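Local coordinates for 24-sterol C-methyltransferase (Haloferax volcanii, PDB 6F5Z), which probably transfers methyl groups from S-adenosyl-L-methionine to a substrate not yet established, working as a holoenzyme with the small activator protein Trm112, at residues 29-34 / 54-59; 76-81 / 87-92; 144-149 / 214-219; 201-204 / 208-211. All blocks are in the same frame, centred on the assembly; numbering follows the deposited sequence.

Contact 1: residues 29-34 / 54-59; sequences HALARM and RALRDT
L56 and L31 carry this contact, meeting where the C-terminal part of helix 16-33 lies beside helix 51-60. Their side chains cross at about a right angle. The L56 side chain starts off to one side, but with CG beside its own backbone N (chi1 -73°) its branched end swings in toward the other helix. There L31 CD2 settles against the fork, 3.9 Å from L56 CG and 4.0 Å from L56 CD1. The other L31 methyl, CD1, reaches A55 CB at 4.1 Å; an alanine suits this place because its single methyl lets the leucine approach the helix backbone. M34 follows a few residues on, and its SD rests 4.1 Å from L56 CD1, beside L31 on the same fork. W108 of strand 104-110 touches both L31 and M34, continuing the apolar layer onto the sheet. Were L56 cut back to an alanine, L31 CD2 and M34 SD would probably lose the fork they share. With no hydrogen bond between them, the two segments meet by van der Waals packing, which depends on the fit of branched carbons and sulfur; a polar link lies nearby, where A32 O bonds K60 NZ.

Contact 2: residues 76-81 / 87-92; sequences QNARAY and LSFLVG
F89 lays one face of its ring against helix 72-80, where A78 presses its methyl onto it. A78 CB lies 3.8 Å from the ring centroid and only 18° off the ring normal, a CH-pi contact, with F89 CE1 its nearest ring atom at 3.6 Å. With F89 CG beside the backbone N (chi1 -61°), the ring stands out from strand 87-91 to receive the helix. The fit is close because a methyl is all that A78 offers: the helix backbone itself can come near, R79 CA lying 3.7 Å from F89 CD2. V75 and T82 also touch the phenylalanine. The other side of the contact is looser. Of the R79 side chain it is the base that meets the ring, CB being 3.9 Å from F89 CD2; from there the chain runs extended away from the strand, at a partly exposed place where its guanidinium makes a long, weak ion pair with E29 of the Trm112 chain. With a serine in place of F89, the A78 methyl is likely to lose the aromatic face it rests on. This is the helix-to-strand packing of a beta-alpha-beta crossover (64-69, 72-80, 87-91) in a Rossmann-like methyltransferase fold, and G92, at the close of this segment, touches the bound S-adenosyl-L-homocysteine.

Contact 3: residues 144-149 / 214-219; sequences EENVHS and RTFGTL
F216 meets the backbone of E145 and the side chains of N146 and V147 at an inverse gamma turn centred on N146, in the loop that follows strand 134-140. The phenylalanine ends helix 206-216, and it is the residue most covered here. E145 O sits over one face of its ring, offset toward the rim, 3.4 Å from F216 CE2. N146 OD1 approaches F216 CD2 obliquely at 3.7 Å, the amide and ring planes turned 57° apart. V147 adds an apolar touch, its CG1 lying 4.0 Å from F216 CE2. H148 also lies at the rim of the ring, but it has two conformers and the approach modelled is too close to be trusted. The loop is also bonded within itself. N146 O accepts two bonds from S149, one from OG at 2.7 Å in the carbonyl plane and one from the backbone N at 2.9 Å; a serine suits the place because its short hydroxyl can turn back to the carbonyl that its own N-H holds. N146 ND2 is bonded to N141 O, which ties the asparagine to the loop's start, while the E145 carboxylate turns to the backbone N of H165. Across the contact G217, with phi at 58°, is a natural glycine position between the helix and strand 218-224. No hydrogen bond joins the two segments: they meet by van der Waals packing round the F216 ring, with one carbonyl oxygen over its face, and the bonds of N146 O, N146 ND2 and the E145 carboxylate fix the shape of the turn.

Contact 4: residues 201-204 / 208-211; sequences DDWE and AMVE
M209 and W203 are brought together by their first torsions. In the methionine CG stands anti to the backbone N (chi1 -168°), and the chain runs extended from there to the methyl; in the tryptophan CG lies beside its backbone N (chi1 -55°), which places the indole against helix 206-216. The two side chains then cross at about a right angle, with the methionine lying over one face of the indole. M209 CG sits almost squarely above the five-membered ring, 3.8 Å from its centroid and 9° off the normal, a CH-pi contact. The sulfur has moved toward the rim: SD is 4.2 Å from the same centroid, reached obliquely, and 3.7 Å from W203 CD1. Further along, M209 CE passes 4.0 Å from W203 NE1. A straight, unbranched chain suits this task, since it can cross the ring with CG over it and SD at its rim. The six-membered ring meets A208, with W203 CE3 at 3.9 Å from A208 CB and W203 CZ3 at 3.8 Å from A208 O; the small alanine lets the indole lie close to the helix backbone. F198 touches both W203 and M209. T205 OG1, bonded to A208 N, holds the start of the helix just after the loop. The arrangement is a Met-aromatic contact between residues close in sequence, by which the loop before helix 206-216 folds back and packs its tryptophan on the helix's first turn.

Overall arrangement
The four contacts fall into two touching pairs. Contacts 1 and 2, with centres 18 Å apart, meet through R54, whose CD lies 3.4 Å from Y81 O, and through the packing of R54 and R57 on L87. Contacts 3 and 4 share helix 206-216, with centres 12 Å apart; a probable hydrogen bond from F216 N to E211 O (2.8 Å) runs between them, and contact 4 is nested within the chain loop that contact 3 closes. Contacts 2 and 3 lie on opposite sides of the chain's centre, their centres 30 Å apart, yet both reach the same sheet. The first pair is near the cofactor site: the L31 and A78 side chains are about 8 and 9 Å from S-adenosyl-L-homocysteine.

Contact 1: residues 29-34 / 54-59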
loop_
_atom_site.group_PDB
_atom_site.type_symbol
_atom_site.label_atom_id
_atom_site.label_comp_id
_atom_site.label_asym_id
_atom_site.label_seq_id
_atom_site.Cartn_x
_atom_site.Cartn_y
_atom_site.Cartn_z
ATOM N N HIS B 29 0.236 -1.788 12.919
ATOM C CA HIS B 29 -0.354 -2.310 11.684
ATOM C C HIS B 29 0.212 -1.597 10.487
ATOM O O HIS B 29 0.451 -2.226 9.449
ATOM C CB HIS B 29 -1.877 -2.148 11.686
ATOM C CG HIS B 29 -2.544 -2.995 12.718
ATOM N ND1 HIS B 29 -2.437 -4.374 12.695
ATOM C CD2 HIS B 29 -3.283 -2.630 13.793
ATOM C CE1 HIS B 29 -3.157 -4.815 13.716
ATOM N NE2 HIS B 29 -3.661 -3.803 14.427
ATOM N N ALA B 30 0.420 -0.278 10.602
ATOM C CA ALA B 30 0.978 0.478 9.467
ATOM C C ALA B 30 2.434 0.047 9.223
ATOM O O ALA B 30 2.842 -0.159 8.084
ATOM C CB ALA B 30 0.927 1.975 9.755
ATOM N N LEU B 31 3.223 -0.134 10.299
ATOM C CA LEU B 31 4.618 -0.540 10.154
ATOM C C LEU B 31 4.716 -1.902 9.492
ATOM O O LEU B 31 5.612 -2.139 8.666
ATOM C CB LEU B 31 5.313 -0.599 11.524
ATOM C CG LEU B 31 5.527 0.774 12.128
ATOM C CD1 LEU B 31 5.761 0.701 13.662
ATOM C CD2 LEU B 31 6.689 1.495 11.464
ATOM N N ALA B 32 3.765 -2.799 9.829
ATOM C CA ALA B 32 3.817 -4.154 9.279
ATOM C C ALA B 32 3.613 -4.168 7.779
ATOM O O ALA B 32 3.984 -5.174 7.150
ATOM C CB ALA B 32 2.780 -5.046 9.939
ATOM N N ARG B 33 3.034 -3.103 7.211
ATOM C CA ARG B 33 2.748 -3.037 5.774
ATOM C C ARG B 33 3.996 -2.619 5.006
ATOM O O ARG B 33 4.010 -2.796 3.763
ATOM C CB ARG B 33 1.627 -2.000 5.503
ATOM C CG ARG B 33 0.303 -2.470 6.032
ATOM C CD ARG B 33 -0.807 -1.457 5.849
ATOM N NE ARG B 33 -1.995 -1.857 6.610
ATOM C CZ ARG B 33 -3.211 -1.356 6.422
ATOM N NH1 ARG B 33 -3.424 -0.445 5.485
ATOM N NH2 ARG B 33 -4.221 -1.748 7.191
ATOM N N MET B 34 4.986 -1.951 5.674
ATOM C CA MET B 34 6.111 -1.363 4.943
ATOM C C MET B 34 6.906 -2.412 4.204
ATOM O O MET B 34 7.259 -3.440 4.793
ATOM C CB MET B 34 7.005 -0.532 5.872
ATOM C CG MET B 34 6.276 0.633 6.407
ATOM S SD MET B 34 7.373 1.718 7.373
ATOM C CE MET B 34 8.356 2.524 6.046
ATOM N N ARG B 54 12.873 0.962 16.225
ATOM C CA ARG B 54 13.169 -0.291 16.927
ATOM C C ARG B 54 12.259 -1.416 16.443
ATOM O O ARG B 54 12.735 -2.535 16.262
ATOM C CB ARG B 54 13.048 -0.118 18.443
ATOM C CG ARG B 54 14.164 0.752 18.993
ATOM C CD ARG B 54 14.204 0.849 20.541
ATOM N NE ARG B 54 12.969 1.425 21.101
ATOM C CZ ARG B 54 12.758 2.731 21.233
ATOM N NH1 ARG B 54 13.699 3.606 20.877
ATOM N NH2 ARG B 54 11.624 3.172 21.755
ATOM N N ALA B 55 10.962 -1.136 16.190
ATOM C CA ALA B 55 10.024 -2.127 15.681
ATOM C C ALA B 55 10.422 -2.567 14.278
ATOM O O ALA B 55 10.383 -3.769 13.981
ATOM C CB ALA B 55 8.603 -1.568 15.659
ATOM N N LEU B 56 10.858 -1.617 13.422
ATOM C CA LEU B 56 11.273 -2.021 12.075
ATOM C C LEU B 56 12.531 -2.863 12.089
ATOM O O LEU B 56 12.677 -3.764 11.252
ATOM C CB LEU B 56 11.444 -0.802 11.184
ATOM C CG LEU B 56 10.129 -0.125 10.756
ATOM C CD1 LEU B 56 10.403 1.214 10.071
ATOM C CD2 LEU B 56 9.262 -1.060 9.883
ATOM N N ARG B 57 13.466 -2.562 13.000
ATOM C CA ARG B 57 14.690 -3.392 13.075
ATOM C C ARG B 57 14.375 -4.789 13.607
ATOM O O ARG B 57 14.795 -5.786 13.011
ATOM C CB ARG B 57 15.716 -2.702 13.962
ATOM C CG ARG B 57 17.047 -3.429 14.020
ATOM C CD ARG B 57 18.085 -2.514 14.640
ATOM N NE ARG B 57 19.364 -3.212 14.816
ATOM C CZ ARG B 57 19.666 -3.929 15.896
ATOM N NH1 ARG B 57 18.806 -4.017 16.908
ATOM N NH2 ARG B 57 20.837 -4.551 15.979
ATOM N N ASP B 58 13.553 -4.859 14.636
ATOM C CA ASP B 58 13.173 -6.142 15.236
ATOM C C ASP B 58 12.316 -7.032 14.351
ATOM O O ASP B 58 12.432 -8.270 14.431
ATOM C CB ASP B 58 12.462 -5.902 16.581
ATOM C CG ASP B 58 13.314 -5.180 17.622
ATOM O OD1 ASP B 58 14.574 -5.199 17.493
ATOM O OD2 ASP B 58 12.725 -4.542 18.540
ATOM N N THR B 59 11.428 -6.457 13.531
ATOM C CA THR B 59 10.479 -7.257 12.736
ATOM C C THR B 59 10.801 -7.339 11.248
ATOM O O THR B 59 10.286 -8.228 10.567
ATOM C CB THR B 59 9.041 -6.738 12.884
ATOM O OG1 THR B 59 8.953 -5.413 12.335
ATOM C CG2 THR B 59 8.546 -6.786 14.334
#

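Contact 2: residues 76-81 / 87-92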
loop_
_atom_site.group_PDB
_atom_site.type_symbol
_atom_site.label_atom_id
_atom_site.label_comp_id
_atom_site.label_asym_id
_atom_site.label_seq_id
_atom_site.Cartn_x
_atom_site.Cartn_y
_atom_site.Cartn_z
ATOM N N GLN B 76 17.226 12.587 22.929
ATOM C CA GLN B 76 18.062 12.075 24.029
ATOM C C GLN B 76 17.349 10.867 24.623
ATOM O O GLN B 76 17.974 9.820 24.817
ATOM C CB GLN B 76 18.250 13.155 25.117
ATOM C CG GLN B 76 19.291 14.215 24.769
ATOM C CD GLN B 76 19.202 15.425 25.673
ATOM O OE1 GLN B 76 18.921 15.329 26.877
ATOM N NE2 GLN B 76 19.444 16.599 25.110
ATOM N N ASN B 77 16.016 10.982 24.851
ATOM C CA ASN B 77 15.237 9.871 25.349
ATOM C C ASN B 77 15.241 8.674 24.396
ATOM O O ASN B 77 15.496 7.548 24.823
ATOM C CB ASN B 77 13.815 10.313 25.644
ATOM C CG ASN B 77 13.703 11.258 26.814
ATOM O OD1 ASN B 77 14.685 11.631 27.461
ATOM N ND2 ASN B 77 12.492 11.640 27.105
ATOM N N ALA B 78 14.945 8.929 23.099
ATOM C CA ALA B 78 14.907 7.863 22.095
ATOM C C ALA B 78 16.215 7.070 22.068
ATOM O O ALA B 78 16.171 5.841 22.054
ATOM C CB ALA B 78 14.611 8.453 20.729
ATOM N N ARG B 79 17.345 7.760 22.137
ATOM C CA ARG B 79 18.669 7.109 22.159
ATOM C C ARG B 79 18.821 6.244 23.429
ATOM O O ARG B 79 19.238 5.087 23.344
ATOM C CB ARG B 79 19.763 8.167 22.063
ATOM C CG ARG B 79 21.172 7.570 22.039
ATOM C CD ARG B 79 22.225 8.613 21.716
ATOM N NE ARG B 79 23.564 8.019 21.631
ATOM C CZ ARG B 79 24.366 7.794 22.672
ATOM N NH1 ARG B 79 23.972 8.099 23.903
ATOM N NH2 ARG B 79 25.564 7.251 22.490
ATOM N N ALA B 80 18.393 6.777 24.593
ATOM C CA ALA B 80 18.446 6.023 25.855
ATOM C C ALA B 80 17.617 4.734 25.805
ATOM O O ALA B 80 17.985 3.752 26.436
ATOM C CB ALA B 80 17.959 6.911 26.994
ATOM N N TYR B 81 16.545 4.685 24.975
ATOM C CA TYR B 81 15.690 3.509 24.869
ATOM C C TYR B 81 16.177 2.526 23.829
ATOM O O TYR B 81 15.539 1.488 23.636
ATOM C CB TYR B 81 14.252 3.906 24.490
ATOM C CG TYR B 81 13.610 4.980 25.344
ATOM C CD1 TYR B 81 13.764 4.987 26.732
ATOM C CD2 TYR B 81 12.767 5.931 24.778
ATOM C CE1 TYR B 81 13.146 5.957 27.518
ATOM C CE2 TYR B 81 12.142 6.897 25.552
ATOM C CZ TYR B 81 12.335 6.907 26.924
ATOM O OH TYR B 81 11.735 7.867 27.686
ATOM N N LEU B 87 20.759 2.249 14.825
ATOM C CA LEU B 87 19.657 3.216 14.843
ATOM C C LEU B 87 20.208 4.442 15.522
ATOM O O LEU B 87 20.669 4.364 16.665
ATOM C CB LEU B 87 18.415 2.656 15.578
ATOM C CG LEU B 87 17.858 1.325 15.078
ATOM C CD1 LEU B 87 16.694 0.817 15.963
ATOM C CD2 LEU B 87 17.441 1.392 13.596
ATOM N N SER B 88 20.193 5.556 14.824
ATOM C CA SER B 88 20.744 6.802 15.338
ATOM C C SER B 88 19.672 7.851 15.390
ATOM O O SER B 88 18.599 7.692 14.788
ATOM C CB SER B 88 21.860 7.296 14.431
ATOM O OG SER B 88 21.350 7.599 13.137
ATOM N N PHE B 89 19.951 8.908 16.161
ATOM C CA PHE B 89 19.019 10.001 16.401
ATOM C C PHE B 89 19.677 11.339 16.194
ATOM O O PHE B 89 20.887 11.506 16.410
ATOM C CB PHE B 89 18.419 9.875 17.820
ATOM C CG PHE B 89 17.656 8.579 17.962
ATOM C CD1 PHE B 89 16.364 8.455 17.447
ATOM C CD2 PHE B 89 18.270 7.440 18.489
ATOM C CE1 PHE B 89 15.685 7.229 17.494
ATOM C CE2 PHE B 89 17.590 6.211 18.537
ATOM C CZ PHE B 89 16.300 6.116 18.051
ATOM N N LEU B 90 18.892 12.308 15.720
ATOM C CA LEU B 90 19.415 13.642 15.416
ATOM C C LEU B 90 18.324 14.680 15.597
ATOM O O LEU B 90 17.117 14.381 15.498
ATOM C CB LEU B 90 19.968 13.704 13.964
ATOM C CG LEU B 90 18.949 13.517 12.814
ATOM C CD1 LEU B 90 19.346 14.325 11.601
ATOM C CD2 LEU B 90 18.796 12.044 12.399
ATOM N N VAL B 91 18.762 15.896 15.886
ATOM C CA VAL B 91 17.857 17.033 15.964
ATOM C C VAL B 91 17.768 17.607 14.552
ATOM O O VAL B 91 18.781 17.860 13.901
ATOM C CB VAL B 91 18.332 18.114 16.995
ATOM C CG1 VAL B 91 17.239 19.162 17.249
ATOM C CG2 VAL B 91 18.728 17.455 18.321
ATOM N N GLY B 92 16.551 17.848 14.085
ATOM C CA GLY B 92 16.344 18.428 12.782
ATOM C C GLY B 92 14.949 19.000 12.643
ATOM O O GLY B 92 14.143 18.920 13.588
#

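Contact 3: residues 144-149 / 214-219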
loop_
_atom_site.group_PDB
_atom_site.type_symbol
_atom_site.label_atom_id
_atom_site.label_comp_id
_atom_site.label_asym_id
_atom_site.label_seq_id
_atom_site.Cartn_x
_atom_site.Cartn_y
_atom_site.Cartn_z
ATOM N N GLU B 144 -9.240 15.813 8.545
ATOM C CA GLU B 144 -10.577 16.390 8.439
ATOM C C GLU B 144 -11.711 15.472 8.865
ATOM O O GLU B 144 -12.582 15.901 9.643
ATOM C CB GLU B 144 -10.843 16.917 7.016
ATOM C CG GLU B 144 -12.057 17.850 6.940
ATOM C CD GLU B 144 -11.836 19.143 7.698
ATOM O OE1 GLU B 144 -10.676 19.611 7.791
ATOM O OE2 GLU B 144 -12.856 19.737 8.118
ATOM N N GLU B 145 -11.725 14.242 8.361
ATOM C CA GLU B 145 -12.823 13.321 8.626
ATOM C C GLU B 145 -12.908 12.928 10.112
ATOM O O GLU B 145 -13.999 12.529 10.562
ATOM C CB GLU B 145 -12.704 12.072 7.738
ATOM C CG GLU B 145 -12.941 12.367 6.259
ATOM C CD GLU B 145 -11.705 12.760 5.460
ATOM O OE1 GLU B 145 -10.721 13.250 6.054
ATOM O OE2 GLU B 145 -11.729 12.577 4.227
ATOM N N ASN B 146 -11.786 13.014 10.860
ATOM C CA ASN B 146 -11.816 12.639 12.289
ATOM C C ASN B 146 -12.309 13.879 13.046
ATOM O O ASN B 146 -11.531 14.693 13.526
ATOM C CB ASN B 146 -10.453 12.147 12.766
ATOM C CG ASN B 146 -10.434 11.782 14.230
ATOM O OD1 ASN B 146 -11.488 11.682 14.886
ATOM N ND2 ASN B 146 -9.234 11.640 14.782
ATOM N N VAL B 147 -13.645 14.024 13.108
ATOM C CA VAL B 147 -14.259 15.241 13.636
ATOM C C VAL B 147 -13.805 15.541 15.082
ATOM O O VAL B 147 -13.602 16.710 15.426
ATOM C CB VAL B 147 -15.800 15.239 13.447
ATOM C CG1 VAL B 147 -16.442 13.989 14.033
ATOM C CG2 VAL B 147 -16.454 16.514 13.992
ATOM N N HIS B 148 -13.581 14.484 15.881
ATOM C CA HIS B 148 -13.133 14.563 17.268
ATOM C C HIS B 148 -11.740 15.195 17.412
ATOM O O HIS B 148 -11.363 15.649 18.497
ATOM C CB HIS B 148 -13.115 13.148 17.864
ATOM C CG HIS B 148 -14.181 12.250 17.325
ATOM N ND1 HIS B 148 -13.998 11.546 16.150
ATOM C CD2 HIS B 148 -15.427 12.000 17.796
ATOM C CE1 HIS B 148 -15.120 10.865 15.969
ATOM N NE2 HIS B 148 -15.999 11.087 16.940
ATOM N N SER B 149 -10.943 15.211 16.313
ATOM C CA SER B 149 -9.593 15.767 16.383
ATOM C C SER B 149 -9.560 17.241 16.137
ATOM O O SER B 149 -8.527 17.857 16.367
ATOM C CB SER B 149 -8.663 15.081 15.378
ATOM O OG SER B 149 -8.948 15.402 14.023
ATOM N N ARG B 214 -12.829 2.982 16.647
ATOM C CA ARG B 214 -13.133 1.762 15.892
ATOM C C ARG B 214 -13.476 2.084 14.453
ATOM O O ARG B 214 -13.234 1.220 13.601
ATOM C CB ARG B 214 -14.291 0.964 16.557
ATOM C CG ARG B 214 -14.085 0.635 18.049
ATOM C CD ARG B 214 -12.843 -0.192 18.372
ATOM N NE ARG B 214 -12.978 -0.817 19.682
ATOM C CZ ARG B 214 -12.297 -0.482 20.781
ATOM N NH1 ARG B 214 -11.349 0.460 20.732
ATOM N NH2 ARG B 214 -12.568 -1.076 21.942
ATOM N N THR B 215 -14.008 3.293 14.155
ATOM C CA THR B 215 -14.446 3.631 12.801
ATOM C C THR B 215 -13.416 4.462 12.061
ATOM O O THR B 215 -12.992 4.057 10.980
ATOM C CB THR B 215 -15.826 4.311 12.843
ATOM O OG1 THR B 215 -16.760 3.448 13.500
ATOM C CG2 THR B 215 -16.362 4.654 11.464
ATOM N N PHE B 216 -13.071 5.644 12.580
ATOM C CA PHE B 216 -12.118 6.542 11.899
ATOM C C PHE B 216 -10.681 6.047 12.084
ATOM O O PHE B 216 -9.944 5.850 11.120
ATOM C CB PHE B 216 -12.222 7.977 12.448
ATOM C CG PHE B 216 -13.553 8.671 12.234
ATOM C CD1 PHE B 216 -14.370 8.323 11.172
ATOM C CD2 PHE B 216 -14.001 9.650 13.120
ATOM C CE1 PHE B 216 -15.585 8.987 10.938
ATOM C CE2 PHE B 216 -15.198 10.348 12.870
ATOM C CZ PHE B 216 -15.983 10.006 11.780
ATOM N N GLY B 217 -10.272 5.864 13.327
ATOM C CA GLY B 217 -8.904 5.420 13.600
ATOM C C GLY B 217 -7.838 6.356 13.031
ATOM O O GLY B 217 -8.036 7.577 12.927
ATOM N N THR B 218 -6.692 5.774 12.684
ATOM C CA THR B 218 -5.540 6.492 12.149
ATOM C C THR B 218 -5.594 6.478 10.630
ATOM O O THR B 218 -5.791 5.424 10.027
ATOM C CB THR B 218 -4.251 5.770 12.605
ATOM O OG1 THR B 218 -4.166 5.877 14.041
ATOM C CG2 THR B 218 -2.981 6.378 12.038
ATOM N N LEU B 219 -5.380 7.652 10.013
ATOM C CA LEU B 219 -5.320 7.687 8.553
ATOM C C LEU B 219 -3.887 7.343 8.124
ATOM O O LEU B 219 -2.924 7.918 8.637
ATOM C CB LEU B 219 -5.656 9.126 8.083
ATOM C CG LEU B 219 -5.295 9.452 6.603
ATOM C CD1 LEU B 219 -6.129 8.629 5.651
ATOM C CD2 LEU B 219 -5.609 10.927 6.302
#

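Contact 4: residues 201-204 / 208-211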
loop_
_atom_site.group_PDB
_atom_site.type_symbol
_atom_site.label_atom_id
_atom_site.label_comp_id
_atom_site.label_asym_id
_atom_site.label_seq_id
_atom_site.Cartn_x
_atom_site.Cartn_y
_atom_site.Cartn_z
ATOM N N ASP B 201 -13.647 12.483 30.644
ATOM C CA ASP B 201 -12.944 13.738 30.397
ATOM C C ASP B 201 -12.895 14.077 28.890
ATOM O O ASP B 201 -13.061 15.227 28.518
ATOM C CB ASP B 201 -11.524 13.720 31.010
ATOM C CG ASP B 201 -10.634 12.515 30.689
ATOM O OD1 ASP B 201 -11.177 11.432 30.378
ATOM O OD2 ASP B 201 -9.395 12.644 30.801
ATOM N N ASP B 202 -12.718 13.068 28.031
ATOM C CA ASP B 202 -12.613 13.310 26.598
ATOM C C ASP B 202 -13.923 13.151 25.789
ATOM O O ASP B 202 -14.065 13.768 24.722
ATOM C CB ASP B 202 -11.533 12.383 26.009
ATOM C CG ASP B 202 -10.130 12.587 26.561
ATOM O OD1 ASP B 202 -9.750 13.752 26.793
ATOM O OD2 ASP B 202 -9.388 11.578 26.699
ATOM N N TRP B 203 -14.859 12.310 26.264
ATOM C CA TRP B 203 -16.008 11.935 25.446
ATOM C C TRP B 203 -17.318 12.181 26.077
ATOM O O TRP B 203 -17.531 11.719 27.199
ATOM C CB TRP B 203 -15.888 10.433 25.101
ATOM C CG TRP B 203 -14.577 10.142 24.445
ATOM C CD1 TRP B 203 -13.459 9.637 25.034
ATOM C CD2 TRP B 203 -14.196 10.520 23.116
ATOM N NE1 TRP B 203 -12.406 9.640 24.142
ATOM C CE2 TRP B 203 -12.841 10.148 22.948
ATOM C CE3 TRP B 203 -14.899 11.053 22.021
ATOM C CZ2 TRP B 203 -12.146 10.381 21.765
ATOM C CZ3 TRP B 203 -14.203 11.295 20.851
ATOM C CH2 TRP B 203 -12.838 10.989 20.744
ATOM N N GLU B 204 -18.241 12.792 25.330
ATOM C CA GLU B 204 -19.576 13.058 25.844
ATOM C C GLU B 204 -20.473 11.830 25.750
ATOM O O GLU B 204 -21.383 11.677 26.557
ATOM C CB GLU B 204 -20.211 14.269 25.128
ATOM C CG GLU B 204 -20.617 14.045 23.676
ATOM C CD GLU B 204 -20.633 15.240 22.736
ATOM O OE1 GLU B 204 -21.041 16.344 23.164
ATOM O OE2 GLU B 204 -20.281 15.052 21.547
ATOM N N ALA B 208 -19.478 8.462 20.282
ATOM C CA ALA B 208 -18.398 9.297 19.737
ATOM C C ALA B 208 -17.043 8.627 19.923
ATOM O O ALA B 208 -16.203 8.664 19.013
ATOM C CB ALA B 208 -18.418 10.669 20.424
ATOM N N MET B 209 -16.836 7.982 21.065
ATOM C CA MET B 209 -15.568 7.297 21.325
ATOM C C MET B 209 -15.416 6.119 20.360
ATOM O O MET B 209 -14.329 5.903 19.804
ATOM C CB MET B 209 -15.495 6.827 22.783
ATOM C CG MET B 209 -14.108 6.397 23.158
ATOM S SD MET B 209 -14.033 6.000 24.926
ATOM C CE MET B 209 -12.223 5.763 25.079
ATOM N N VAL B 210 -16.499 5.350 20.150
ATOM C CA VAL B 210 -16.435 4.199 19.240
ATOM C C VAL B 210 -16.109 4.726 17.843
ATOM O O VAL B 210 -15.252 4.154 17.176
ATOM C CB VAL B 210 -17.768 3.404 19.232
ATOM C CG1 VAL B 210 -17.801 2.381 18.098
ATOM C CG2 VAL B 210 -17.978 2.710 20.566
ATOM N N GLU B 211 -16.776 5.799 17.399
ATOM C CA GLU B 211 -16.542 6.362 16.067
ATOM C C GLU B 211 -15.076 6.796 15.931
ATOM O O GLU B 211 -14.419 6.447 14.947
ATOM C CB GLU B 211 -17.493 7.542 15.817
ATOM C CG GLU B 211 -17.417 8.058 14.403
ATOM C CD GLU B 211 -18.343 9.239 14.193
ATOM O OE1 GLU B 211 -18.231 10.235 14.945
ATOM O OE2 GLU B 211 -19.217 9.136 13.305
#